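Local coordinates for hypothetical protein (Staphylococcus aureus subsp. aureus, PDB 2ETS) that is of unknown function but folds as a four-helix bundle and represents a bacterial family of uncharacterised domains, DUF1798, at residues Y22-M27 against E105-V110; Y44-P49 against E92-R97; S56-I61 against L81-I86. One frame throughout, in Å; residues are numbered along the deposited sequence.

Contact 1: Y22-M27 against E105-V110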
ATOM      1  N   TYR A  22       2.916   4.069  -6.526  1.00 50.85           N
ATOM      2  CA  TYR A  22       3.996   5.000  -6.159  1.00 50.13           C
ATOM      3  C   TYR A  22       4.298   4.888  -4.662  1.00 48.46           C
ATOM      4  O   TYR A  22       5.463   4.758  -4.267  1.00 45.38           O
ATOM      5  CB  TYR A  22       3.656   6.455  -6.537  1.00 49.38           C
ATOM      6  CG  TYR A  22       4.508   7.507  -5.805  1.00 48.33           C
ATOM      7  CD1 TYR A  22       5.763   7.949  -6.302  1.00 58.10           C
ATOM      8  CD2 TYR A  22       4.057   8.064  -4.632  1.00 53.49           C
ATOM      9  CE1 TYR A  22       6.524   8.917  -5.605  1.00 57.05           C
ATOM     10  CE2 TYR A  22       4.792   9.028  -3.952  1.00 53.90           C
ATOM     11  CZ  TYR A  22       6.015   9.429  -4.411  1.00 61.01           C
ATOM     12  OH  TYR A  22       6.653  10.373  -3.631  1.00 60.25           O
ATOM     13  N   GLU A  23       3.239   4.939  -3.831  1.00 46.79           N
ATOM     14  CA  GLU A  23       3.441   4.928  -2.386  1.00 49.09           C
ATOM     15  C   GLU A  23       4.084   3.620  -1.841  1.00 50.25           C
ATOM     16  O   GLU A  23       4.951   3.655  -0.959  1.00 50.86           O
ATOM     17  CB  GLU A  23       2.134   5.242  -1.684  1.00 50.01           C
ATOM     18  CG  GLU A  23       1.757   6.727  -1.754  1.00 55.91           C
ATOM     19  CD  GLU A  23       2.706   7.634  -0.978  1.00 55.73           C
ATOM     20  OE1 GLU A  23       3.722   7.121  -0.438  1.00 59.84           O
ATOM     21  OE2 GLU A  23       2.428   8.861  -0.901  1.00 62.05           O
ATOM     22  N   VAL A  24       3.672   2.476  -2.390  1.00 51.37           N
ATOM     23  CA  VAL A  24       4.253   1.189  -2.006  1.00 54.10           C
ATOM     24  C   VAL A  24       5.772   1.142  -2.394  1.00 55.08           C
ATOM     25  O   VAL A  24       6.610   0.605  -1.654  1.00 57.08           O
ATOM     26  CB  VAL A  24       3.433   0.050  -2.628  1.00 54.78           C
ATOM     27  CG1 VAL A  24       4.101  -1.292  -2.441  1.00 58.11           C
ATOM     28  CG2 VAL A  24       2.013   0.019  -2.009  1.00 57.37           C
ATOM     29  N   ASN A  25       6.125   1.704  -3.539  1.00 54.29           N
ATOM     30  CA  ASN A  25       7.544   1.899  -3.873  1.00 54.77           C
ATOM     31  C   ASN A  25       8.298   2.787  -2.892  1.00 52.16           C
ATOM     32  O   ASN A  25       9.403   2.514  -2.489  1.00 53.61           O
ATOM     33  CB  ASN A  25       7.672   2.473  -5.264  1.00 56.75           C
ATOM     34  CG  ASN A  25       7.329   1.471  -6.319  1.00 66.91           C
ATOM     35  OD1 ASN A  25       7.748   0.313  -6.242  1.00 79.90           O
ATOM     36  ND2 ASN A  25       6.555   1.897  -7.316  1.00 77.25           N
ATOM     37  N   ASN A  26       7.667   3.845  -2.477  1.00 54.61           N
ATOM     38  CA  ASN A  26       8.225   4.696  -1.473  1.00 54.51           C
ATOM     39  C   ASN A  26       8.446   3.949  -0.175  1.00 54.32           C
ATOM     40  O   ASN A  26       9.429   4.172   0.504  1.00 55.93           O
ATOM     41  CB  ASN A  26       7.244   5.840  -1.218  1.00 57.09           C
ATOM     42  CG  ASN A  26       7.912   7.050  -0.731  1.00 50.87           C
ATOM     43  OD1 ASN A  26       8.938   7.444  -1.265  1.00 67.55           O
ATOM     44  ND2 ASN A  26       7.336   7.682   0.286  1.00 69.50           N
HETATM   45  N   MSE A  27       7.492   3.110   0.199  1.00 53.25           N
HETATM   46  CA  MSE A  27       7.629   2.279   1.404  1.00 54.38           C
HETATM   47  C   MSE A  27       8.847   1.364   1.311  1.00 52.74           C
HETATM   48  O   MSE A  27       9.514   1.130   2.299  1.00 52.82           O
HETATM   49  CB  MSE A  27       6.381   1.450   1.624  1.00 52.70           C
HETATM   50  CG  MSE A  27       5.182   2.298   1.950  1.00 56.66           C
HETATM   51 SE   MSE A  27       3.606   1.196   2.052  0.70 58.56          SE
HETATM   52  CE  MSE A  27       2.349   2.535   1.444  1.00 51.19           C
ATOM     53  N   GLU A 105       8.195 -10.019   0.927  1.00 53.25           N
ATOM     54  CA  GLU A 105       7.137 -10.875   0.477  1.00 56.04           C
ATOM     55  C   GLU A 105       5.759 -10.191   0.428  1.00 51.77           C
ATOM     56  O   GLU A 105       5.038 -10.301  -0.563  1.00 51.45           O
ATOM     57  CB  GLU A 105       7.148 -12.085   1.373  1.00 54.59           C
ATOM     58  CG  GLU A 105       5.958 -12.992   1.363  1.00 69.77           C
ATOM     59  CD  GLU A 105       6.249 -14.156   2.304  1.00 69.99           C
ATOM     60  OE1 GLU A 105       5.926 -14.050   3.527  1.00 75.75           O
ATOM     61  OE2 GLU A 105       6.918 -15.103   1.825  1.00 81.81           O
ATOM     62  N   LYS A 106       5.401  -9.501   1.496  1.00 48.36           N
ATOM     63  CA  LYS A 106       4.147  -8.779   1.533  1.00 51.20           C
ATOM     64  C   LYS A 106       4.108  -7.629   0.492  1.00 48.56           C
ATOM     65  O   LYS A 106       3.143  -7.462  -0.221  1.00 50.87           O
ATOM     66  CB  LYS A 106       3.946  -8.219   2.918  1.00 48.87           C
ATOM     67  CG  LYS A 106       2.604  -7.516   3.118  1.00 59.10           C
ATOM     68  CD  LYS A 106       2.512  -6.909   4.539  1.00 60.04           C
ATOM     69  CE  LYS A 106       2.324  -7.939   5.624  1.00 65.32           C
ATOM     70  NZ  LYS A 106       2.803  -7.260   6.942  1.00 66.01           N
ATOM     71  N   LEU A 107       5.167  -6.857   0.405  1.00 50.70           N
ATOM     72  CA  LEU A 107       5.292  -5.846  -0.679  1.00 53.17           C
ATOM     73  C   LEU A 107       5.107  -6.430  -2.105  1.00 51.16           C
ATOM     74  O   LEU A 107       4.420  -5.853  -2.946  1.00 51.29           O
ATOM     75  CB  LEU A 107       6.649  -5.153  -0.605  1.00 52.32           C
ATOM     76  CG  LEU A 107       6.843  -3.906  -1.502  1.00 53.04           C
ATOM     77  CD1 LEU A 107       6.961  -2.631  -0.665  1.00 54.25           C
ATOM     78  CD2 LEU A 107       8.092  -4.108  -2.353  1.00 57.83           C
ATOM     79  N   LYS A 108       5.701  -7.574  -2.379  1.00 51.20           N
ATOM     80  CA  LYS A 108       5.584  -8.141  -3.727  1.00 54.72           C
ATOM     81  C   LYS A 108       4.135  -8.527  -4.011  1.00 54.88           C
ATOM     82  O   LYS A 108       3.606  -8.294  -5.093  1.00 54.09           O
ATOM     83  CB  LYS A 108       6.478  -9.340  -3.886  1.00 56.27           C
ATOM     84  CG  LYS A 108       7.966  -9.014  -3.653  1.00 69.61           C
ATOM     85  CD  LYS A 108       8.589  -8.185  -4.726  1.00 72.83           C
ATOM     86  CE  LYS A 108      10.145  -8.325  -4.698  1.00 81.45           C
ATOM     87  NZ  LYS A 108      10.645  -9.747  -4.684  1.00 82.21           N
ATOM     88  N   SER A 109       3.493  -9.087  -2.998  1.00 52.59           N
ATOM     89  CA  SER A 109       2.114  -9.478  -3.084  1.00 52.13           C
ATOM     90  C   SER A 109       1.203  -8.273  -3.331  1.00 52.57           C
ATOM     91  O   SER A 109       0.318  -8.337  -4.148  1.00 52.33           O
ATOM     92  CB  SER A 109       1.733 -10.232  -1.780  1.00 55.28           C
ATOM     93  OG  SER A 109       0.374 -10.081  -1.479  1.00 57.40           O
ATOM     94  N   VAL A 110       1.436  -7.183  -2.609  1.00 50.22           N
ATOM     95  CA  VAL A 110       0.715  -5.926  -2.811  1.00 50.89           C
ATOM     96  C   VAL A 110       0.934  -5.333  -4.220  1.00 50.86           C
ATOM     97  O   VAL A 110      -0.039  -4.964  -4.897  1.00 52.44           O
ATOM     98  CB  VAL A 110       1.088  -4.917  -1.704  1.00 48.31           C
ATOM     99  CG1 VAL A 110       0.591  -3.548  -1.994  1.00 53.31           C
ATOM    100  CG2 VAL A 110       0.507  -5.401  -0.358  1.00 50.72           C
TER

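Contact 2: Y44-P49 against E92-R97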
ATOM      1  N   TYR A  44       6.053  10.452  15.791  1.00 48.60           N
ATOM      2  CA  TYR A  44       5.108  11.571  15.641  1.00 49.72           C
ATOM      3  C   TYR A  44       5.448  12.495  14.481  1.00 51.17           C
ATOM      4  O   TYR A  44       4.548  13.056  13.863  1.00 52.56           O
ATOM      5  CB  TYR A  44       4.952  12.378  16.958  1.00 50.56           C
ATOM      6  CG  TYR A  44       4.270  11.563  18.039  1.00 49.15           C
ATOM      7  CD1 TYR A  44       2.944  11.160  17.898  1.00 51.40           C
ATOM      8  CD2 TYR A  44       4.964  11.148  19.168  1.00 49.06           C
ATOM      9  CE1 TYR A  44       2.319  10.373  18.870  1.00 50.84           C
ATOM     10  CE2 TYR A  44       4.354  10.365  20.143  1.00 48.11           C
ATOM     11  CZ  TYR A  44       3.035   9.983  19.992  1.00 47.71           C
ATOM     12  OH  TYR A  44       2.436   9.207  20.955  1.00 48.19           O
ATOM     13  N   GLN A  45       6.731  12.639  14.176  1.00 52.73           N
ATOM     14  CA  GLN A  45       7.164  13.493  13.082  1.00 53.45           C
ATOM     15  C   GLN A  45       7.123  12.831  11.729  1.00 54.23           C
ATOM     16  O   GLN A  45       6.996  13.530  10.731  1.00 55.18           O
ATOM     17  CB  GLN A  45       8.586  13.997  13.334  1.00 56.31           C
ATOM     18  CG  GLN A  45       8.698  14.936  14.536  1.00 62.95           C
ATOM     19  CD  GLN A  45       7.804  16.155  14.394  1.00 68.17           C
ATOM     20  OE1 GLN A  45       8.131  17.095  13.670  1.00 75.36           O
ATOM     21  NE2 GLN A  45       6.659  16.136  15.075  1.00 68.86           N
ATOM     22  N   THR A  46       7.227  11.497  11.684  1.00 54.93           N
ATOM     23  CA  THR A  46       7.345  10.764  10.419  1.00 53.99           C
ATOM     24  C   THR A  46       6.285   9.664  10.232  1.00 54.89           C
ATOM     25  O   THR A  46       5.596   9.643   9.228  1.00 56.26           O
ATOM     26  CB  THR A  46       8.735  10.092  10.276  1.00 53.87           C
ATOM     27  OG1 THR A  46       9.787  11.041  10.528  1.00 51.11           O
ATOM     28  CG2 THR A  46       8.897   9.470   8.862  1.00 55.09           C
ATOM     29  N   VAL A  47       6.174   8.742  11.179  1.00 53.09           N
ATOM     30  CA  VAL A  47       5.294   7.573  11.008  1.00 55.14           C
ATOM     31  C   VAL A  47       3.800   7.923  11.016  1.00 54.04           C
ATOM     32  O   VAL A  47       3.064   7.488  10.129  1.00 56.78           O
ATOM     33  CB  VAL A  47       5.560   6.473  12.069  1.00 52.94           C
ATOM     34  CG1 VAL A  47       4.711   5.236  11.778  1.00 58.04           C
ATOM     35  CG2 VAL A  47       7.041   6.116  12.084  1.00 49.38           C
ATOM     36  N   LYS A  48       3.362   8.663  12.019  1.00 51.75           N
ATOM     37  CA  LYS A  48       1.959   9.031  12.133  1.00 54.04           C
ATOM     38  C   LYS A  48       1.476   9.814  10.899  1.00 53.40           C
ATOM     39  O   LYS A  48       0.512   9.401  10.247  1.00 54.58           O
ATOM     40  CB  LYS A  48       1.701   9.831  13.430  1.00 56.38           C
ATOM     41  CG  LYS A  48       0.228   9.922  13.831  1.00 55.60           C
ATOM     42  CD  LYS A  48       0.038  10.753  15.108  1.00 57.71           C
ATOM     43  CE  LYS A  48      -1.471  11.073  15.392  1.00 55.27           C
ATOM     44  NZ  LYS A  48      -1.869  12.510  15.098  1.00 57.68           N
ATOM     45  N   PRO A  49       2.162  10.915  10.547  1.00 50.85           N
ATOM     46  CA  PRO A  49       1.724  11.637   9.359  1.00 50.86           C
ATOM     47  C   PRO A  49       1.705  10.800   8.078  1.00 49.18           C
ATOM     48  O   PRO A  49       0.802  10.936   7.256  1.00 47.55           O
ATOM     49  CB  PRO A  49       2.758  12.774   9.234  1.00 53.93           C
ATOM     50  CG  PRO A  49       3.391  12.895  10.564  1.00 54.33           C
ATOM     51  CD  PRO A  49       3.377  11.511  11.135  1.00 50.14           C
ATOM     52  N   GLU A  92       5.341  -0.645   8.865  1.00 47.15           N
ATOM     53  CA  GLU A  92       6.505  -1.506   9.066  1.00 49.17           C
ATOM     54  C   GLU A  92       7.770  -0.955   8.412  1.00 49.96           C
ATOM     55  O   GLU A  92       8.901  -1.269   8.843  1.00 50.42           O
ATOM     56  CB  GLU A  92       6.208  -2.923   8.594  1.00 47.60           C
ATOM     57  CG  GLU A  92       5.199  -3.604   9.467  1.00 56.25           C
ATOM     58  CD  GLU A  92       4.742  -4.946   8.913  1.00 57.47           C
ATOM     59  OE1 GLU A  92       5.303  -5.440   7.916  1.00 62.63           O
ATOM     60  OE2 GLU A  92       3.816  -5.501   9.515  1.00 85.73           O
ATOM     61  N   CYS A  93       7.587  -0.090   7.423  1.00 50.29           N
ATOM     62  CA  CYS A  93       8.705   0.372   6.631  1.00 50.96           C
ATOM     63  C   CYS A  93       9.548   1.402   7.399  1.00 52.06           C
ATOM     64  O   CYS A  93      10.623   1.832   6.930  1.00 53.18           O
ATOM     65  CB  CYS A  93       8.210   0.914   5.290  1.00 52.07           C
ATOM     66  SG  CYS A  93       7.326   2.512   5.438  1.00 49.90           S
ATOM     67  N   HIS A  94       9.060   1.764   8.586  1.00 50.94           N
ATOM     68  CA  HIS A  94       9.697   2.774   9.412  1.00 49.02           C
ATOM     69  C   HIS A  94      10.445   2.158  10.587  1.00 49.09           C
ATOM     70  O   HIS A  94      10.990   2.884  11.413  1.00 47.65           O
ATOM     71  CB  HIS A  94       8.636   3.762   9.927  1.00 49.18           C
ATOM     72  CG  HIS A  94       7.942   4.518   8.842  1.00 46.58           C
ATOM     73  ND1 HIS A  94       8.574   5.489   8.071  1.00 50.60           N
ATOM     74  CD2 HIS A  94       6.661   4.463   8.410  1.00 49.22           C
ATOM     75  CE1 HIS A  94       7.705   5.973   7.199  1.00 54.73           C
ATOM     76  NE2 HIS A  94       6.538   5.368   7.384  1.00 54.74           N
ATOM     77  N   PHE A  95      10.477   0.824  10.655  1.00 49.94           N
ATOM     78  CA  PHE A  95      11.088   0.117  11.789  1.00 51.70           C
ATOM     79  C   PHE A  95      12.260  -0.740  11.352  1.00 50.11           C
ATOM     80  O   PHE A  95      12.115  -1.590  10.464  1.00 50.02           O
ATOM     81  CB  PHE A  95      10.048  -0.725  12.536  1.00 53.89           C
ATOM     82  CG  PHE A  95       9.091   0.098  13.355  1.00 56.63           C
ATOM     83  CD1 PHE A  95       7.915   0.585  12.785  1.00 65.51           C
ATOM     84  CD2 PHE A  95       9.375   0.420  14.672  1.00 53.25           C
ATOM     85  CE1 PHE A  95       7.038   1.379  13.497  1.00 50.76           C
ATOM     86  CE2 PHE A  95       8.484   1.199  15.417  1.00 52.02           C
ATOM     87  CZ  PHE A  95       7.310   1.683  14.824  1.00 55.88           C
ATOM     88  N   LYS A  96      13.412  -0.518  11.989  1.00 51.16           N
ATOM     89  CA  LYS A  96      14.652  -1.236  11.665  1.00 50.60           C
ATOM     90  C   LYS A  96      14.511  -2.699  11.963  1.00 54.13           C
ATOM     91  O   LYS A  96      15.128  -3.519  11.288  1.00 54.22           O
ATOM     92  CB  LYS A  96      15.866  -0.680  12.415  1.00 52.58           C
ATOM     93  CG  LYS A  96      15.843  -0.804  13.954  1.00 51.09           C
ATOM     94  CD  LYS A  96      17.098  -0.159  14.536  1.00 52.98           C
ATOM     95  CE  LYS A  96      17.166  -0.261  16.047  1.00 52.21           C
ATOM     96  NZ  LYS A  96      18.300   0.588  16.651  1.00 41.17           N
ATOM     97  N   ARG A  97      13.666  -3.029  12.943  1.00 53.07           N
ATOM     98  CA  ARG A  97      13.503  -4.406  13.347  1.00 52.86           C
ATOM     99  C   ARG A  97      12.555  -5.162  12.404  1.00 53.35           C
ATOM    100  O   ARG A  97      12.458  -6.369  12.465  1.00 49.60           O
ATOM    101  CB  ARG A  97      13.049  -4.500  14.815  1.00 54.06           C
TER

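Contact 3: S56-I61 against L81-I86. Unlike the reference sequence in segment 56-61: Ile-57 (reference Met).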
ATOM      1  N   SER A  56      -5.730   8.201   4.086  1.00 48.97           N
ATOM      2  CA  SER A  56      -6.557   9.091   3.262  1.00 48.07           C
ATOM      3  C   SER A  56      -6.741   8.473   1.884  1.00 45.02           C
ATOM      4  O   SER A  56      -7.847   8.423   1.381  1.00 46.59           O
ATOM      5  CB  SER A  56      -5.988  10.533   3.152  1.00 48.78           C
ATOM      6  N   ILE A  57      -5.673   7.974   1.288  1.00 46.56           N
ATOM      7  CA  ILE A  57      -5.789   7.361  -0.028  1.00 49.65           C
ATOM      8  C   ILE A  57      -6.661   6.120   0.038  1.00 49.86           C
ATOM      9  O   ILE A  57      -7.510   5.918  -0.813  1.00 49.40           O
ATOM     10  CB  ILE A  57      -4.411   6.998  -0.655  1.00 51.33           C
ATOM     11  CG1 ILE A  57      -3.521   8.252  -0.778  1.00 47.90           C
ATOM     12  CG2 ILE A  57      -4.608   6.411  -2.067  1.00 46.46           C
ATOM     13  CD1 ILE A  57      -2.053   7.897  -1.088  1.00 52.32           C
ATOM     14  N   LEU A  58      -6.461   5.301   1.061  1.00 50.29           N
ATOM     15  CA  LEU A  58      -7.226   4.059   1.185  1.00 51.08           C
ATOM     16  C   LEU A  58      -8.686   4.314   1.388  1.00 50.83           C
ATOM     17  O   LEU A  58      -9.497   3.596   0.826  1.00 49.59           O
ATOM     18  CB  LEU A  58      -6.680   3.164   2.295  1.00 50.72           C
ATOM     19  CG  LEU A  58      -5.273   2.629   1.964  1.00 55.56           C
ATOM     20  CD1 LEU A  58      -4.713   1.793   3.088  1.00 54.36           C
ATOM     21  CD2 LEU A  58      -5.215   1.833   0.660  1.00 54.88           C
ATOM     22  N   ASN A  59      -9.010   5.350   2.168  1.00 52.21           N
ATOM     23  CA  ASN A  59     -10.395   5.756   2.377  1.00 52.90           C
ATOM     24  C   ASN A  59     -11.099   6.090   1.074  1.00 52.73           C
ATOM     25  O   ASN A  59     -12.262   5.715   0.875  1.00 52.25           O
ATOM     26  CB  ASN A  59     -10.496   6.945   3.343  1.00 52.20           C
ATOM     27  CG  ASN A  59     -10.230   6.544   4.783  1.00 55.77           C
ATOM     28  OD1 ASN A  59     -10.318   5.371   5.137  1.00 63.80           O
ATOM     29  ND2 ASN A  59      -9.876   7.511   5.612  1.00 63.07           N
ATOM     30  N   GLU A  60     -10.389   6.770   0.186  1.00 51.13           N
ATOM     31  CA  GLU A  60     -10.927   7.064  -1.131  1.00 53.15           C
ATOM     32  C   GLU A  60     -11.126   5.761  -1.892  1.00 51.96           C
ATOM     33  O   GLU A  60     -12.217   5.469  -2.333  1.00 53.57           O
ATOM     34  CB  GLU A  60     -10.026   8.039  -1.921  1.00 53.19           C
ATOM     35  CG  GLU A  60     -10.168   9.535  -1.526  1.00 61.53           C
ATOM     36  N   ILE A  61     -10.097   4.948  -2.010  1.00 53.71           N
ATOM     37  CA  ILE A  61     -10.239   3.708  -2.781  1.00 55.62           C
ATOM     38  C   ILE A  61     -11.341   2.767  -2.240  1.00 52.74           C
ATOM     39  O   ILE A  61     -11.964   2.050  -3.015  1.00 52.04           O
ATOM     40  CB  ILE A  61      -8.899   2.986  -2.959  1.00 59.50           C
ATOM     41  CG1 ILE A  61      -8.847   2.323  -4.340  1.00 72.27           C
ATOM     42  CG2 ILE A  61      -8.647   1.927  -1.854  1.00 59.37           C
ATOM     43  CD1 ILE A  61      -7.444   2.170  -4.878  1.00 79.81           C
ATOM     44  N   LEU A  81      -7.772  -7.825   2.341  1.00 50.09           N
ATOM     45  CA  LEU A  81      -6.376  -8.138   2.658  1.00 49.91           C
ATOM     46  C   LEU A  81      -5.405  -7.171   2.051  1.00 47.30           C
ATOM     47  O   LEU A  81      -4.409  -6.843   2.665  1.00 46.17           O
ATOM     48  CB  LEU A  81      -6.035  -9.555   2.230  1.00 53.51           C
ATOM     49  CG  LEU A  81      -6.933 -10.563   2.953  1.00 65.60           C
ATOM     50  CD1 LEU A  81      -6.512 -11.992   2.584  1.00 73.43           C
ATOM     51  CD2 LEU A  81      -6.912 -10.360   4.474  1.00 76.30           C
ATOM     52  N   LEU A  82      -5.708  -6.697   0.843  1.00 46.99           N
ATOM     53  CA  LEU A  82      -4.855  -5.778   0.164  1.00 49.28           C
ATOM     54  C   LEU A  82      -4.745  -4.506   0.978  1.00 51.16           C
ATOM     55  O   LEU A  82      -3.640  -4.009   1.172  1.00 53.27           O
ATOM     56  CB  LEU A  82      -5.366  -5.486  -1.231  1.00 47.78           C
ATOM     57  CG  LEU A  82      -4.607  -4.395  -1.977  1.00 53.34           C
ATOM     58  CD1 LEU A  82      -3.120  -4.705  -2.180  1.00 56.66           C
ATOM     59  CD2 LEU A  82      -5.314  -4.105  -3.322  1.00 53.16           C
ATOM     60  N   ILE A  83      -5.880  -4.016   1.482  1.00 53.39           N
ATOM     61  CA  ILE A  83      -5.935  -2.763   2.255  1.00 51.63           C
ATOM     62  C   ILE A  83      -5.105  -2.898   3.527  1.00 46.98           C
ATOM     63  O   ILE A  83      -4.313  -2.030   3.865  1.00 45.18           O
ATOM     64  CB  ILE A  83      -7.394  -2.443   2.684  1.00 53.35           C
ATOM     65  CG1 ILE A  83      -8.312  -2.028   1.505  1.00 59.80           C
ATOM     66  CG2 ILE A  83      -7.456  -1.425   3.848  1.00 52.40           C
ATOM     67  CD1 ILE A  83      -7.759  -1.098   0.527  1.00 61.74           C
ATOM     68  N   ALA A  84      -5.302  -4.015   4.211  1.00 47.56           N
ATOM     69  CA  ALA A  84      -4.599  -4.297   5.463  1.00 49.24           C
ATOM     70  C   ALA A  84      -3.083  -4.460   5.208  1.00 50.81           C
ATOM     71  O   ALA A  84      -2.243  -3.955   5.957  1.00 53.22           O
ATOM     72  CB  ALA A  84      -5.179  -5.528   6.118  1.00 46.10           C
ATOM     73  N   ASN A  85      -2.731  -5.186   4.153  1.00 52.19           N
ATOM     74  CA  ASN A  85      -1.337  -5.310   3.779  1.00 51.90           C
ATOM     75  C   ASN A  85      -0.657  -3.965   3.509  1.00 51.25           C
ATOM     76  O   ASN A  85       0.470  -3.763   3.898  1.00 52.11           O
ATOM     77  CB  ASN A  85      -1.197  -6.176   2.528  1.00 50.81           C
ATOM     78  CG  ASN A  85      -1.334  -7.620   2.823  1.00 54.39           C
ATOM     79  OD1 ASN A  85      -1.182  -8.026   3.940  1.00 43.79           O
ATOM     80  ND2 ASN A  85      -1.631  -8.403   1.821  1.00 53.01           N
ATOM     81  N   ILE A  86      -1.345  -3.073   2.817  1.00 49.08           N
ATOM     82  CA  ILE A  86      -0.808  -1.747   2.547  1.00 48.54           C
ATOM     83  C   ILE A  86      -0.669  -0.917   3.843  1.00 48.71           C
ATOM     84  O   ILE A  86       0.342  -0.236   4.044  1.00 47.74           O
ATOM     85  CB  ILE A  86      -1.683  -1.014   1.529  1.00 49.57           C
ATOM     86  CG1 ILE A  86      -1.622  -1.692   0.163  1.00 50.32           C
ATOM     87  CG2 ILE A  86      -1.297   0.494   1.401  1.00 50.30           C
ATOM     88  CD1 ILE A  86      -2.616  -1.101  -0.856  1.00 51.15           C
TER

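Contact 1: Y22-M27 against E105-V110
Val-24 and Leu-107 meet where helix 12-37 passes helix 100-120, and a second, looser touch from Val-24 reaches Val-110 one turn along. The two branches of Val-24 divide the work. CG1 lies 3.6 Å from CD1 of Leu-107 and also rests near CG of that leucine, while CG2 turns to the other partner and comes within 3.8 Å of CG1 of Val-110. Val-24 and Leu-107 run alongside each other in opposite senses, so the contact is made along their flanks; with Val-110 the valine crosses at a slant. The same CD1 of Leu-107 also sits 3.4 Å from the carbonyl oxygen of Val-24, which brings the methyl right down onto the backbone of the opposing helix.

The CB of Val-24 points toward the other helix. With CG1 anti to the backbone N (chi1 171°), its two methyls spread apart toward the two partners. Leu-107 starts out less directly, and it is the isopropyl end, through CD1, that carries it across; its chi2 of 112° is far from a staggered value, which suggests that the leucine gives up some torsional comfort to fit against Val-24. The backbones come as near as 7.2 Å between CA of Val-24 and CA of Leu-107, close enough for short branched side chains to bridge.

Glu-23, next to Val-24, faces another way and is fixed there by hydrogen bonds from its two carboxylate oxygens to Tyr-50 and His-53 of helix 43-63. Met-27, present as selenomethionine, packs on Ile-54 of that helix and on Leu-89 of helix 76-92. Val-110 continues onto Asn-85 and Ile-86, so the contact lies buried in the bundle with both remaining long helices beside it.

Contact 2: Y44-P49 against E92-R97
The loop joining helix 76-92 to helix 100-120 closes over the first turns of helix 43-63 by laying His-94 against Val-47 and Thr-46. Val-47 supplies most of the surface: its CG2 is 3.6 Å from CB of His-94 and 3.7 Å from CG, while CG1 stands 4.0 Å from CD2. Histidine and valine pass each other in opposite directions, and CA of Val-47 lies over one face of the imidazole, displaced toward the rim. The opposite face carries SG of the neighbouring Cys-93, 3.5 Å above the ring plane and also displaced toward the rim, so the imidazole has the opposing helix on one face and its own loop on the other. Thr-46 adds a lighter touch, its CG2 meeting CE1 obliquely at 4.1 Å.

This end of the four-helix bundle departs from regular geometry on both sides. Residues 44-47 make a wide, pi-type turn, and a kink follows at Pro-49, whose N has no bond to the preceding turn. Across from them Glu-92 to Phe-95 form a type I beta turn, closed by a 3.2 Å hydrogen bond from N of Phe-95 to O of Glu-92. The turn aims CB of His-94 at helix 43-63, and chi1 of -62°, with CG beside the backbone N, carries the ring in over Val-47. Phe-95 follows more distantly, CE1 of its ring being 4.8 Å from CG1 of Val-47.

ND1 of His-94 has its polar partner elsewhere: it is hydrogen-bonded to ND1 of His-41, and the two residues are also joined through their backbones, which ties the turn to the connection preceding helix 43-63. The His-94 ring meets that of His-41 with planes at about 60°, and it meets Tyr-50 more steeply, at about 75°.

Contact 3: S56-I61 against L81-I86
Leu-58 sets its CD1 methyl 3.9 Å from the carbonyl oxygen of Ile-83; the peptide carbonyl of Ile-83 is the one flat group touched, and no ring, side-chain amide or carboxylate takes part. Everything else is aliphatic. The other methyl of Leu-58, CD2, meets CD1 of Ile-83 at 3.9 Å, while CD1 reaches on to CG2 of Ile-86 at 4.0 Å. One leucine therefore spans two isoleucines a turn apart, running past Ile-83 in the opposite sense and meeting Ile-86 at a slant. Ile-61, one turn on from Leu-58, brings its CG2 to 4.0 Å from CD1 of Ile-83, so that terminal methyl rests against two side chains of helix 43-63 at once.

The CB of Ile-83 is not aimed at the partner helix. A chi2 of -43° folds CD1 back across to it. The helical segments run almost exactly antiparallel, at 173°, with axes 11.2 Å apart.

Leu-58 and Ile-61 also pack on Leu-20 of helix 12-37, and Ile-86 leans on Val-110 of helix 100-120. A phosphate ion, probably from the crystallisation liquor, lies about 4 Å from the side chain of Ile-83.

With hydrocarbon against hydrocarbon at every side-chain meeting, cohesion here comes from dispersion and the exclusion of water, without the directional constraint that a polar pair would impose.

In the fold
From the N terminus, helix 12-37 supplies residues 22-27 and helix 43-63 supplies first 44-49 and then 56-61. The chain then turns back, and the partners follow in reverse order. Contact 3 closes the innermost loop when 81-86 arrives on helix 76-92, contact 2 closes a wider one at 92-97, and contact 1 the widest, at 105-110. The three are concentric and none crosses another. Contact 1 joins the first and last long helices, contact 3 the two between, and contact 2 pins a connecting loop at one end of the bundle. Contact 1 touches both others, while contacts 2 and 3 share helix 43-63 with centres about 17 Å apart.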